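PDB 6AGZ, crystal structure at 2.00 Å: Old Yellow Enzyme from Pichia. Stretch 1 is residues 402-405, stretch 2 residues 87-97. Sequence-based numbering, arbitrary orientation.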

# COMPACT_ATOMS: atom_id res chain seq x y z
N GLN A 402 36.99 -13.10 25.20
CA GLN A 402 37.48 -12.05 26.07
C GLN A 402 37.02 -10.69 25.58
O GLN A 402 37.01 -10.44 24.36
CB GLN A 402 39.02 -12.07 26.14
CG GLN A 402 39.60 -13.39 26.62
CD GLN A 402 39.38 -13.62 28.10
OE1 GLN A 402 39.34 -12.68 28.88
NE2 GLN A 402 39.24 -14.89 28.48
N PRO A 403 36.65 -9.78 26.47
CA PRO A 403 36.21 -8.45 26.03
C PRO A 403 37.35 -7.67 25.40
O PRO A 403 38.52 -7.83 25.76
CB PRO A 403 35.74 -7.78 27.33
CG PRO A 403 36.48 -8.50 28.41
CD PRO A 403 36.61 -9.92 27.94
N LEU A 404 36.99 -6.82 24.44
CA LEU A 404 37.97 -6.00 23.74
C LEU A 404 38.35 -4.74 24.51
O LEU A 404 39.32 -4.08 24.13
CB LEU A 404 37.44 -5.62 22.36
CG LEU A 404 37.29 -6.79 21.38
CD1 LEU A 404 36.44 -6.41 20.19
CD2 LEU A 404 38.66 -7.27 20.94
N ALA A 405 37.61 -4.40 25.56
CA ALA A 405 37.90 -3.21 26.36
C ALA A 405 37.27 -3.33 27.74
O ALA A 405 37.43 -2.44 28.58
CB ALA A 405 37.41 -1.96 25.65
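Stretch 2, residues 87-97: DRQVEAWKKIV

How does stretch 2 lie on stretch 1? Residues 87-97 form one continuous α-helix, and residues 402-405, with no regular helix or strand, come in toward its side. Only the last step, from Leu-404 to Ala-405, runs against the helix direction: Leu-404 has its CA 4.9 Å from the CA of Ala-92, whereas the CA of Ala-405 is 5.2 Å from that of Arg-88, one turn earlier. Together they bury 366 Å².

What satisfies the carbonyl oxygens of the last two residues? Each receives a hydrogen bond from a long basic side chain of the helix. Arg-88 NE donates to Ala-405 O at 2.9 Å, with an N-H...O angle of 144°; the oxygen lies at the guanidinium edge, near its plane, where the N-H bonds point. Lys-95 NZ, at the end of an extended, all-t tail beyond chi1, donates to Leu-404 O at 3.2 Å. Arg-88 NH1 is hydrogen-bonded elsewhere in the structure; Arg-88 NH2 lies 4.1 Å from Pro-403 CB, a packing contact that gives it no acceptor.

Which residues make the apolar contact? Leu-404 sets its CB 3.6 Å from Ala-92 CB. Leu-404 CD1 lies 3.7 Å from Ile-96 CG1, one turn further along the helix than Ala-92. Ala-405 CB packs 3.7 Å from Glu-91 CB, so the aliphatic part of that acidic residue contributes.

Does the helix backbone spend any donors on this contact? It does not. Ala-92 N is 4.0 Å from Ala-405 CB but bonds to Arg-88 O at 2.9 Å, and Lys-95 N and Ile-96 N likewise bond to Glu-91 O and Ala-92 O, at 2.9 and 3.0 Å. On the helix side, both hydrogen bonds come from side chains. The CA-to-CB bonds of Gln-89 and Trp-93 point away, and Gln-89 NE2 and Trp-93 NE1 are hydrogen-bonded elsewhere in the structure.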

# COMPACT_ATOMS: atom_id res chain seq x y z
N ASP A 87 31.62 3.61 27.97
CA ASP A 87 32.88 3.89 27.30
C ASP A 87 33.54 2.61 26.80
O ASP A 87 34.01 2.54 25.66
CB ASP A 87 33.82 4.66 28.23
CG ASP A 87 33.43 6.12 28.37
OD1 ASP A 87 32.49 6.56 27.68
OD2 ASP A 87 34.07 6.83 29.17
N ARG A 88 33.58 1.58 27.65
CA ARG A 88 34.20 0.31 27.26
C ARG A 88 33.54 -0.28 26.02
O ARG A 88 34.21 -0.71 25.08
CB ARG A 88 34.14 -0.68 28.43
CG ARG A 88 35.04 -0.31 29.61
CD ARG A 88 34.90 -1.29 30.77
NE ARG A 88 35.20 -2.67 30.38
CZ ARG A 88 34.33 -3.68 30.45
NH1 ARG A 88 33.11 -3.46 30.92
NH2 ARG A 88 34.69 -4.90 30.08
N GLN A 89 32.20 -0.30 26.01
CA GLN A 89 31.47 -0.84 24.87
C GLN A 89 31.80 -0.08 23.59
O GLN A 89 32.02 -0.69 22.53
CB GLN A 89 29.97 -0.81 25.16
CG GLN A 89 29.55 -1.62 26.38
CD GLN A 89 28.19 -1.19 26.93
OE1 GLN A 89 27.55 -0.28 26.40
NE2 GLN A 89 27.75 -1.86 28.00
N VAL A 90 31.86 1.25 23.67
CA VAL A 90 32.17 2.06 22.49
C VAL A 90 33.60 1.81 22.03
O VAL A 90 33.89 1.81 20.83
CB VAL A 90 31.92 3.55 22.79
CG1 VAL A 90 32.36 4.41 21.62
CG2 VAL A 90 30.45 3.78 23.09
N GLU A 91 34.53 1.59 22.97
CA GLU A 91 35.90 1.24 22.60
C GLU A 91 35.94 -0.07 21.83
O GLU A 91 36.54 -0.16 20.75
CB GLU A 91 36.78 1.16 23.85
CG GLU A 91 36.88 2.44 24.65
CD GLU A 91 37.49 2.21 26.03
OE1 GLU A 91 38.63 1.72 26.10
OE2 GLU A 91 36.81 2.52 27.03
N ALA A 92 35.29 -1.11 22.37
CA ALA A 92 35.29 -2.41 21.72
C ALA A 92 34.69 -2.33 20.32
O ALA A 92 35.30 -2.79 19.34
CB ALA A 92 34.53 -3.43 22.58
N TRP A 93 33.49 -1.75 20.20
CA TRP A 93 32.88 -1.62 18.89
C TRP A 93 33.75 -0.79 17.95
O TRP A 93 33.82 -1.08 16.75
CB TRP A 93 31.49 -0.99 19.01
CG TRP A 93 30.41 -1.98 19.35
CD1 TRP A 93 29.61 -1.97 20.45
CD2 TRP A 93 30.03 -3.13 18.57
NE1 TRP A 93 28.74 -3.04 20.41
CE2 TRP A 93 28.98 -3.76 19.27
CE3 TRP A 93 30.47 -3.67 17.36
CZ2 TRP A 93 28.37 -4.92 18.79
CZ3 TRP A 93 29.86 -4.82 16.89
CH2 TRP A 93 28.82 -5.43 17.60
N LYS A 94 34.43 0.23 18.48
CA LYS A 94 35.34 1.02 17.66
C LYS A 94 36.46 0.15 17.09
O LYS A 94 36.83 0.30 15.92
CB LYS A 94 35.92 2.17 18.48
CG LYS A 94 36.82 3.11 17.69
CD LYS A 94 37.41 4.19 18.58
CE LYS A 94 38.06 5.30 17.77
NZ LYS A 94 39.22 4.82 16.97
N LYS A 95 37.00 -0.76 17.90
CA LYS A 95 38.05 -1.65 17.40
C LYS A 95 37.50 -2.59 16.34
O LYS A 95 38.17 -2.85 15.33
CB LYS A 95 38.67 -2.42 18.56
CG LYS A 95 39.43 -1.52 19.53
CD LYS A 95 39.91 -2.28 20.75
CE LYS A 95 40.79 -1.40 21.62
NZ LYS A 95 41.47 -2.17 22.70
N ILE A 96 36.28 -3.11 16.53
CA ILE A 96 35.67 -3.95 15.51
C ILE A 96 35.52 -3.18 14.20
O ILE A 96 35.83 -3.70 13.12
CB ILE A 96 34.32 -4.51 15.99
CG1 ILE A 96 34.53 -5.49 17.15
CG2 ILE A 96 33.58 -5.18 14.85
CD1 ILE A 96 33.26 -6.19 17.60
N VAL A 97 35.06 -1.93 14.28
CA VAL A 97 34.89 -1.11 13.08
C VAL A 97 36.23 -0.88 12.40
O VAL A 97 36.34 -0.98 11.17
CB VAL A 97 34.21 0.22 13.44
CG1 VAL A 97 34.15 1.13 12.22
CG2 VAL A 97 32.83 -0.02 13.98